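Local atomic coordinates of glycerol-3-phosphate dehydrogenase [NAD(+)] (Dunaliella salina, PDB entry 6IUY), a protein that probably interconverts sn-glycerol 3-phosphate and dihydroxyacetone phosphate using NAD(+), and with its added phosphatase-like domain enables direct conversion of dihydroxyacetone phosphate to glycerol. Residues G372-S377 with G434-Q439; D403-M408 with A427-E432; L488-S493 with F584-T589. All coordinates share one frame; numbering follows the deposited sequence.

Interaction 1 (G372-S377 with G434-Q439); sequences GVKAIS and GSLWQQ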
loop_
_atom_site.group_PDB
_atom_site.type_symbol
_atom_site.label_atom_id
_atom_site.label_comp_id
_atom_site.label_asym_id
_atom_site.label_seq_id
_atom_site.Cartn_x
_atom_site.Cartn_y
_atom_site.Cartn_z
ATOM N N GLY A 372 3.952 26.646 -23.162
ATOM C CA GLY A 372 2.640 26.026 -23.077
ATOM C C GLY A 372 2.645 24.538 -23.400
ATOM O O GLY A 372 1.596 23.905 -23.466
ATOM N N VAL A 373 3.825 23.965 -23.612
ATOM C CA VAL A 373 3.912 22.552 -23.966
ATOM C C VAL A 373 3.624 21.673 -22.750
ATOM O O VAL A 373 4.078 21.967 -21.655
ATOM C CB VAL A 373 5.300 22.181 -24.543
ATOM C CG1 VAL A 373 6.385 22.511 -23.554
ATOM C CG2 VAL A 373 5.355 20.699 -24.855
ATOM N N LYS A 374 2.877 20.594 -22.952
ATOM C CA LYS A 374 2.631 19.634 -21.875
ATOM C C LYS A 374 3.723 18.556 -21.937
ATOM O O LYS A 374 4.048 18.060 -23.023
ATOM C CB LYS A 374 1.237 19.005 -21.994
ATOM C CG LYS A 374 0.070 19.995 -22.153
ATOM C CD LYS A 374 -0.178 20.806 -20.880
ATOM C CE LYS A 374 -1.292 21.837 -21.055
ATOM N NZ LYS A 374 -2.488 21.311 -21.802
ATOM N N ALA A 375 4.303 18.208 -20.793
ATOM C CA ALA A 375 5.296 17.136 -20.754
ATOM C C ALA A 375 4.834 15.987 -19.848
ATOM O O ALA A 375 4.099 16.199 -18.880
ATOM C CB ALA A 375 6.632 17.671 -20.283
ATOM N N ILE A 376 5.265 14.771 -20.169
ATOM C CA ILE A 376 5.157 13.662 -19.219
ATOM C C ILE A 376 6.415 12.826 -19.290
ATOM O O ILE A 376 7.013 12.674 -20.348
ATOM C CB ILE A 376 3.931 12.781 -19.485
ATOM C CG1 ILE A 376 3.740 11.757 -18.356
ATOM C CG2 ILE A 376 4.045 12.114 -20.849
ATOM C CD1 ILE A 376 2.354 11.062 -18.357
ATOM N N SER A 377 6.818 12.294 -18.147
ATOM C CA SER A 377 8.019 11.477 -18.053
ATOM C C SER A 377 7.662 10.043 -17.695
ATOM O O SER A 377 6.838 9.792 -16.809
ATOM C CB SER A 377 8.964 12.066 -17.012
ATOM O OG SER A 377 10.068 11.210 -16.804
ATOM N N GLY A 434 -3.853 15.659 -16.782
ATOM C CA GLY A 434 -4.247 14.292 -16.505
ATOM C C GLY A 434 -5.221 13.757 -17.520
ATOM O O GLY A 434 -5.068 12.645 -18.011
ATOM N N SER A 435 -6.214 14.569 -17.859
ATOM C CA SER A 435 -7.225 14.182 -18.832
ATOM C C SER A 435 -6.638 13.890 -20.231
ATOM O O SER A 435 -7.003 12.904 -20.890
ATOM C CB SER A 435 -8.284 15.286 -18.930
ATOM O OG SER A 435 -9.150 15.039 -20.028
ATOM N N LEU A 436 -5.757 14.772 -20.691
ATOM C CA LEU A 436 -5.059 14.608 -21.966
ATOM C C LEU A 436 -4.212 13.332 -21.972
ATOM O O LEU A 436 -4.375 12.462 -22.826
ATOM C CB LEU A 436 -4.169 15.831 -22.229
ATOM C CG LEU A 436 -3.487 15.954 -23.600
ATOM C CD1 LEU A 436 -4.498 16.367 -24.659
ATOM C CD2 LEU A 436 -2.307 16.937 -23.549
ATOM N N TRP A 437 -3.318 13.217 -20.995
ATOM C CA TRP A 437 -2.470 12.034 -20.884
ATOM C C TRP A 437 -3.264 10.731 -20.802
ATOM O O TRP A 437 -2.889 9.726 -21.421
ATOM C CB TRP A 437 -1.547 12.169 -19.681
ATOM C CG TRP A 437 -0.570 13.280 -19.835
ATOM C CD1 TRP A 437 -0.324 14.285 -18.953
ATOM C CD2 TRP A 437 0.288 13.517 -20.965
ATOM N NE1 TRP A 437 0.656 15.120 -19.450
ATOM C CE2 TRP A 437 1.032 14.671 -20.686
ATOM C CE3 TRP A 437 0.504 12.850 -22.169
ATOM C CZ2 TRP A 437 1.977 15.179 -21.581
ATOM C CZ3 TRP A 437 1.455 13.344 -23.042
ATOM C CH2 TRP A 437 2.170 14.499 -22.749
ATOM N N GLN A 438 -4.367 10.731 -20.061
ATOM C CA GLN A 438 -5.137 9.504 -19.934
ATOM C C GLN A 438 -5.720 9.100 -21.265
ATOM O O GLN A 438 -5.700 7.913 -21.624
ATOM C CB GLN A 438 -6.256 9.638 -18.900
ATOM C CG GLN A 438 -7.074 8.353 -18.750
ATOM C CD GLN A 438 -8.112 8.441 -17.630
ATOM O OE1 GLN A 438 -8.532 9.530 -17.233
ATOM N NE2 GLN A 438 -8.526 7.293 -17.123
ATOM N N GLN A 439 -6.252 10.075 -22.001
ATOM C CA GLN A 439 -6.789 9.804 -23.331
ATOM C C GLN A 439 -5.665 9.309 -24.248
ATOM O O GLN A 439 -5.877 8.433 -25.062
ATOM C CB GLN A 439 -7.478 11.050 -23.926
ATOM C CG GLN A 439 -7.983 10.859 -25.374
ATOM C CD GLN A 439 -8.822 12.046 -25.894
ATOM O OE1 GLN A 439 -9.054 13.029 -25.176
ATOM N NE2 GLN A 439 -9.276 11.949 -27.145
HETATM O O HOH W 1 1.729 17.651 -17.831
#
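Strand 374-377 brings Lys374 and Ile376 up against Leu436 and Trp437 of helix 434-439, the two axes approaching to 10.1 Å with 59° between their N-to-C directions. Trp437 carries most of the contact. Its CG stands anti to the carbonyl carbon (chi1 -65°), which sends the indole away from the helix and onto the strand. Ile376 lies over one face of it. The branch methyl makes a CH-pi contact, with Ile376 CG2 3.5 Å from the centroid of the six-membered ring of Trp437 and only 10° off the ring normal. The other arm reaches back over the pyrrole half, where Ile376 CD1 comes within 4.0 Å of Trp437 CG, and CB fills in between, above the rim. One branched residue thus spans both rings of the indole.

The far end of the ring is pressed against the backbone: Trp437 CZ2 sits 3.4 Å from Ala375 C, while Lys374 C lies near the ring plane at its edge. Lys374 adds its aliphatic part, with CB 3.9 Å from Trp437 CZ2 and CG beside Leu436 CD2. The polar edge is served by water, which donates to Ala375 O at 3.0 Å and, lying in the indole plane, accepts from Trp437 NE1 at 3.2 Å. The water thus gives the buried indole N-H an acceptor and adds a second donor to Ala375 O, already paired with the Ser405 backbone.

The contact is a typical helix-on-sheet layer of a Rossmann-type nucleotide-binding domain. Strand 374-377 runs between strands 346-349 and 404-408, and Trp437 spreads over both neighbours by touching Ala346 and Ser405. Behind the sheet, Ala375 and Ser377 pack on Val396 and Ile392 of helix 392-400, so the strand is covered by a helix on either side.

Interaction 2 (D403-M408 with A427-E432); sequences DCSVLM and AYANRE
The Ser405 hydroxyl, beside its own backbone N (chi1 -57°), points at the backbone of Tyr428 and Ala429, while Val406 holds CG2 between its N and carbonyl carbon, 3.6 Å from Ala427 CB. Val406 and Ala427 form an antiparallel hydrogen-bonded pair, with Val406 N to Ala427 O at 3.0 Å and Ala427 N to Val406 O at 2.9 Å. Beyond this pair the second chain leaves the strand, and a side chain supplies the next bond: Ala429 N donates to Ser405 OG at 3.1 Å, with 151° at the hydrogen. An alanine at Ser405 would remove that acceptor and is likely to leave the Ala429 N-H without its mate and the turn freer to shift. Nearer the solvent, Ala429 CB rests 3.8 Å from Asp403 CB. Asn430, at the N-cap position, bonds through OD1 to Ser433 and so ties the turn to the helix that follows. Strand 404-408 lies between strands 374-377 and 422-427, the latter running antiparallel to it. Val406 and Ala427 share the face that packs on Ala457 of helix 454-477, whereas Leu407 meets Phe441 of helix 431-441.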
loop_
_atom_site.group_PDB
_atom_site.type_symbol
_atom_site.label_atom_id
_atom_site.label_comp_id
_atom_site.label_asym_id
_atom_site.label_seq_id
_atom_site.Cartn_x
_atom_site.Cartn_y
_atom_site.Cartn_z
ATOM N N ASP A 403 5.483 22.276 -16.969
ATOM C CA ASP A 403 4.995 21.331 -15.980
ATOM C C ASP A 403 5.117 19.918 -16.522
ATOM O O ASP A 403 4.957 19.691 -17.718
ATOM C CB ASP A 403 3.556 21.655 -15.583
ATOM C CG ASP A 403 3.488 22.781 -14.565
ATOM O OD1 ASP A 403 3.317 22.498 -13.355
ATOM O OD2 ASP A 403 3.644 23.952 -14.975
ATOM N N CYS A 404 5.425 18.970 -15.641
ATOM C CA CYS A 404 5.696 17.613 -16.095
ATOM C C CYS A 404 5.011 16.567 -15.223
ATOM O O CYS A 404 5.314 16.440 -14.040
ATOM C CB CYS A 404 7.201 17.370 -16.137
ATOM S SG CYS A 404 7.681 15.780 -16.898
ATOM N N SER A 405 4.084 15.834 -15.829
ATOM C CA SER A 405 3.441 14.698 -15.187
ATOM C C SER A 405 4.371 13.473 -15.237
ATOM O O SER A 405 5.464 13.553 -15.813
ATOM C CB SER A 405 2.121 14.381 -15.890
ATOM O OG SER A 405 1.265 15.508 -15.901
ATOM N N VAL A 406 3.941 12.352 -14.649
ATOM C CA VAL A 406 4.647 11.080 -14.784
ATOM C C VAL A 406 3.687 9.941 -15.049
ATOM O O VAL A 406 2.488 10.018 -14.728
ATOM C CB VAL A 406 5.466 10.718 -13.543
ATOM C CG1 VAL A 406 6.556 11.764 -13.289
ATOM C CG2 VAL A 406 4.536 10.498 -12.316
ATOM N N LEU A 407 4.211 8.890 -15.668
ATOM C CA LEU A 407 3.460 7.660 -15.820
ATOM C C LEU A 407 4.316 6.584 -15.182
ATOM O O LEU A 407 5.409 6.303 -15.670
ATOM C CB LEU A 407 3.166 7.347 -17.290
ATOM C CG LEU A 407 2.372 6.096 -17.695
ATOM C CD1 LEU A 407 1.922 6.243 -19.133
ATOM C CD2 LEU A 407 3.199 4.827 -17.571
ATOM N N MET A 408 3.821 6.001 -14.094
ATOM C CA MET A 408 4.565 4.987 -13.336
ATOM C C MET A 408 3.671 3.802 -13.029
ATOM O O MET A 408 2.535 3.986 -12.588
ATOM C CB MET A 408 5.099 5.570 -12.037
ATOM C CG MET A 408 5.954 6.788 -12.219
ATOM S SD MET A 408 7.649 6.330 -12.585
ATOM C CE MET A 408 8.074 7.556 -13.840
ATOM N N ALA A 427 0.417 10.356 -12.735
ATOM C CA ALA A 427 0.352 11.396 -11.732
ATOM C C ALA A 427 0.482 12.747 -12.414
ATOM O O ALA A 427 1.541 13.065 -12.948
ATOM C CB ALA A 427 1.435 11.203 -10.700
ATOM N N TYR A 428 -0.595 13.532 -12.394
ATOM C CA TYR A 428 -0.680 14.751 -13.202
ATOM C C TYR A 428 -0.149 15.974 -12.478
ATOM O O TYR A 428 -0.269 16.098 -11.252
ATOM C CB TYR A 428 -2.127 14.997 -13.664
ATOM C CG TYR A 428 -3.175 14.990 -12.566
ATOM C CD1 TYR A 428 -3.253 16.027 -11.635
ATOM C CD2 TYR A 428 -4.105 13.956 -12.470
ATOM C CE1 TYR A 428 -4.217 16.022 -10.638
ATOM C CE2 TYR A 428 -5.079 13.953 -11.478
ATOM C CZ TYR A 428 -5.125 14.987 -10.572
ATOM O OH TYR A 428 -6.080 14.975 -9.587
ATOM N N ALA A 429 0.445 16.878 -13.254
ATOM C CA ALA A 429 0.994 18.119 -12.728
ATOM C C ALA A 429 -0.145 19.032 -12.304
ATOM O O ALA A 429 -0.045 19.769 -11.327
ATOM C CB ALA A 429 1.881 18.801 -13.787
ATOM N N ASN A 430 -1.217 18.972 -13.082
ATOM C CA ASN A 430 -2.466 19.655 -12.801
ATOM C C ASN A 430 -3.548 18.853 -13.489
ATOM O O ASN A 430 -3.241 18.024 -14.339
ATOM C CB ASN A 430 -2.432 21.100 -13.294
ATOM C CG ASN A 430 -1.698 21.238 -14.600
ATOM O OD1 ASN A 430 -2.196 20.821 -15.650
ATOM N ND2 ASN A 430 -0.490 21.804 -14.545
ATOM N N ARG A 431 -4.803 19.077 -13.127
ATOM C CA ARG A 431 -5.897 18.209 -13.567
ATOM C C ARG A 431 -6.172 18.224 -15.066
ATOM O O ARG A 431 -6.694 17.244 -15.613
ATOM C CB ARG A 431 -7.192 18.585 -12.837
ATOM C CG ARG A 431 -7.458 17.799 -11.560
ATOM C CD ARG A 431 -8.609 18.417 -10.775
ATOM N NE ARG A 431 -8.904 17.681 -9.549
ATOM C CZ ARG A 431 -9.704 18.134 -8.587
ATOM N NH1 ARG A 431 -10.275 19.328 -8.711
ATOM N NH2 ARG A 431 -9.925 17.402 -7.497
ATOM N N GLU A 432 -5.864 19.332 -15.730
ATOM C CA GLU A 432 -6.135 19.414 -17.160
ATOM C C GLU A 432 -5.213 18.458 -17.915
ATOM O O GLU A 432 -5.635 17.775 -18.854
ATOM C CB GLU A 432 -5.968 20.851 -17.663
ATOM C CG GLU A 432 -6.725 21.877 -16.818
ATOM C CD GLU A 432 -5.874 22.469 -15.709
ATOM O OE1 GLU A 432 -4.935 23.233 -16.040
ATOM O OE2 GLU A 432 -6.138 22.182 -14.515
#

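Interaction 3 (L488-S493 with F584-T589); sequences LRQGLS and FPLFTT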
loop_
_atom_site.group_PDB
_atom_site.type_symbol
_atom_site.label_atom_id
_atom_site.label_comp_id
_atom_site.label_asym_id
_atom_site.label_seq_id
_atom_site.Cartn_x
_atom_site.Cartn_y
_atom_site.Cartn_z
ATOM N N LEU A 488 11.910 -7.542 -0.046
ATOM C CA LEU A 488 10.867 -6.682 -0.586
ATOM C C LEU A 488 10.162 -5.852 0.494
ATOM O O LEU A 488 9.893 -4.641 0.297
ATOM C CB LEU A 488 9.842 -7.506 -1.365
ATOM C CG LEU A 488 10.217 -7.475 -2.866
ATOM C CD1 LEU A 488 11.611 -8.079 -3.063
ATOM C CD2 LEU A 488 9.181 -8.191 -3.719
ATOM N N ARG A 489 9.863 -6.492 1.623
ATOM C CA ARG A 489 9.209 -5.804 2.734
ATOM C C ARG A 489 10.059 -4.640 3.216
ATOM O O ARG A 489 9.573 -3.517 3.316
ATOM C CB ARG A 489 8.944 -6.753 3.910
ATOM C CG ARG A 489 8.084 -6.077 4.979
ATOM C CD ARG A 489 8.418 -6.505 6.382
ATOM N NE ARG A 489 9.851 -6.564 6.645
ATOM C CZ ARG A 489 10.600 -5.522 6.973
ATOM N NH1 ARG A 489 10.057 -4.317 7.042
ATOM N NH2 ARG A 489 11.902 -5.684 7.218
ATOM N N GLN A 490 11.323 -4.915 3.532
ATOM C CA GLN A 490 12.222 -3.866 3.980
ATOM C C GLN A 490 12.409 -2.792 2.886
ATOM O O GLN A 490 12.454 -1.584 3.157
ATOM C CB GLN A 490 13.558 -4.471 4.375
ATOM C CG GLN A 490 14.586 -3.460 4.865
ATOM C CD GLN A 490 14.222 -2.841 6.210
ATOM O OE1 GLN A 490 13.410 -3.383 6.970
ATOM N NE2 GLN A 490 14.821 -1.696 6.508
ATOM N N GLY A 491 12.504 -3.238 1.641
ATOM C CA GLY A 491 12.660 -2.322 0.536
ATOM C C GLY A 491 11.489 -1.383 0.416
ATOM O O GLY A 491 11.662 -0.179 0.257
ATOM N N LEU A 492 10.285 -1.926 0.483
ATOM C CA LEU A 492 9.100 -1.091 0.374
ATOM C C LEU A 492 9.051 -0.104 1.539
ATOM O O LEU A 492 8.702 1.072 1.374
ATOM C CB LEU A 492 7.845 -1.957 0.337
ATOM C CG LEU A 492 6.527 -1.218 0.151
ATOM C CD1 LEU A 492 6.602 -0.343 -1.092
ATOM C CD2 LEU A 492 5.375 -2.226 0.057
ATOM N N SER A 493 9.447 -0.577 2.715
ATOM C CA SER A 493 9.404 0.254 3.917
ATOM C C SER A 493 10.430 1.388 3.840
ATOM O O SER A 493 10.185 2.498 4.335
ATOM C CB SER A 493 9.600 -0.617 5.180
ATOM O OG SER A 493 10.501 -0.035 6.102
ATOM N N PHE A 584 18.685 3.922 6.427
ATOM C CA PHE A 584 18.191 3.094 5.341
ATOM C C PHE A 584 19.138 1.930 5.180
ATOM O O PHE A 584 19.952 1.898 4.260
ATOM C CB PHE A 584 18.062 3.906 4.046
ATOM C CG PHE A 584 17.090 5.077 4.141
ATOM C CD1 PHE A 584 17.534 6.344 4.510
ATOM C CD2 PHE A 584 15.744 4.913 3.846
ATOM C CE1 PHE A 584 16.649 7.423 4.600
ATOM C CE2 PHE A 584 14.855 5.988 3.931
ATOM C CZ PHE A 584 15.314 7.239 4.305
ATOM N N PRO A 585 19.058 0.972 6.106
ATOM C CA PRO A 585 20.048 -0.110 6.128
ATOM C C PRO A 585 20.029 -0.958 4.853
ATOM O O PRO A 585 21.100 -1.315 4.399
ATOM C CB PRO A 585 19.645 -0.937 7.361
ATOM C CG PRO A 585 18.206 -0.595 7.598
ATOM C CD PRO A 585 18.068 0.847 7.188
ATOM N N LEU A 586 18.869 -1.271 4.275
ATOM C CA LEU A 586 18.900 -2.159 3.117
ATOM C C LEU A 586 19.494 -1.441 1.908
ATOM O O LEU A 586 20.313 -2.021 1.195
ATOM C CB LEU A 586 17.509 -2.705 2.783
ATOM C CG LEU A 586 17.434 -3.614 1.536
ATOM C CD1 LEU A 586 18.217 -4.917 1.713
ATOM C CD2 LEU A 586 15.995 -3.919 1.188
ATOM N N PHE A 587 19.082 -0.191 1.674
ATOM C CA PHE A 587 19.651 0.609 0.586
ATOM C C PHE A 587 21.172 0.628 0.721
ATOM O O PHE A 587 21.911 0.494 -0.251
ATOM C CB PHE A 587 19.118 2.047 0.599
ATOM C CG PHE A 587 17.702 2.184 0.118
ATOM C CD1 PHE A 587 16.998 1.093 -0.346
ATOM C CD2 PHE A 587 17.083 3.421 0.122
ATOM C CE1 PHE A 587 15.691 1.243 -0.800
ATOM C CE2 PHE A 587 15.785 3.570 -0.324
ATOM C CZ PHE A 587 15.085 2.485 -0.786
ATOM N N THR A 588 21.639 0.778 1.948
ATOM C CA THR A 588 23.059 0.919 2.184
ATOM C C THR A 588 23.817 -0.383 1.989
ATOM O O THR A 588 24.907 -0.381 1.398
ATOM C CB THR A 588 23.338 1.451 3.592
ATOM O OG1 THR A 588 22.930 2.818 3.663
ATOM C CG2 THR A 588 24.838 1.365 3.916
ATOM N N THR A 589 23.273 -1.504 2.468
ATOM C CA THR A 589 24.047 -2.732 2.301
ATOM C C THR A 589 23.993 -3.206 0.851
ATOM O O THR A 589 24.936 -3.830 0.381
ATOM C CB THR A 589 23.618 -3.870 3.268
ATOM O OG1 THR A 589 22.881 -4.875 2.573
ATOM C CG2 THR A 589 22.825 -3.353 4.432
#
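Leu586 packs into the angle between Gln490 and Gly491, the point where the two helices come closest. Its CD2 rests on the backbone, 3.6 Å from Gly491 N. The CA atoms of Gly491 and Leu586 are 6.8 Å apart. Gln490 and Leu586 lie alongside one another pointing opposite ways, with Gln490 CG 3.7 Å from Leu586 CB. The glutamine chain bends at chi2 (69°), and the bend brings the side chain over Pro585, the two roughly perpendicular, with Gln490 NE2 3.7 Å from Pro585 CG. Phe587 adds a looser touch, its CE1 lying 4.4 Å from Gly491 O.

The crossing belongs to the all-helical C-terminal domain of the glycerol-3-phosphate dehydrogenase family. Helix 488-493 and helix 585-589 meet at 108°, with axes 9.5 Å apart, so only about one turn of each takes part.

The next shell fixes the amide of Gln490 from both ends. Arg489 NH2 donates to Gln490 OE1 at 2.8 Å, in the carbonyl plane and on a lone pair, although the oxygen lies somewhat out of the guanidinium plane. On the other side Gln490 NE2 bonds to Glu494, whose carboxylate also accepts the backbone N-H groups of Leu586 and Phe587 in the first turn of helix 585-594, where the helix dipole would probably help to stabilise its negative charge. Arg489 in turn is held through NE by a salt bridge to Glu423 of the second subunit, and Leu492 packs on Phe512 of that subunit. The side chain of Phe587 lies about 8 Å from that of Lys464, which binds dihydroxyacetone phosphate.

Overall arrangement
Interactions 1 and 2 are two parts of one layer, their centres 6 Å apart. Strands 374-377 and 404-408 are neighbours in the mixed sheet, joined by backbone bonds between Ser377 and both Ser405 and Leu407, and helix 431-441 serves both contacts. Along the chain, 403-408 and 427-432 fall between the two segments of interaction 1, so the antiparallel strand pairing is enclosed by the longer helix-strand closure. Interaction 3 comes later in sequence, in the helical C-terminal part, with its centre about 33 Å from that of interaction 1 and 28 Å from that of interaction 2. The first two thus build the nucleotide-binding domain, and the third lies in the helical domain that contributes to the substrate site.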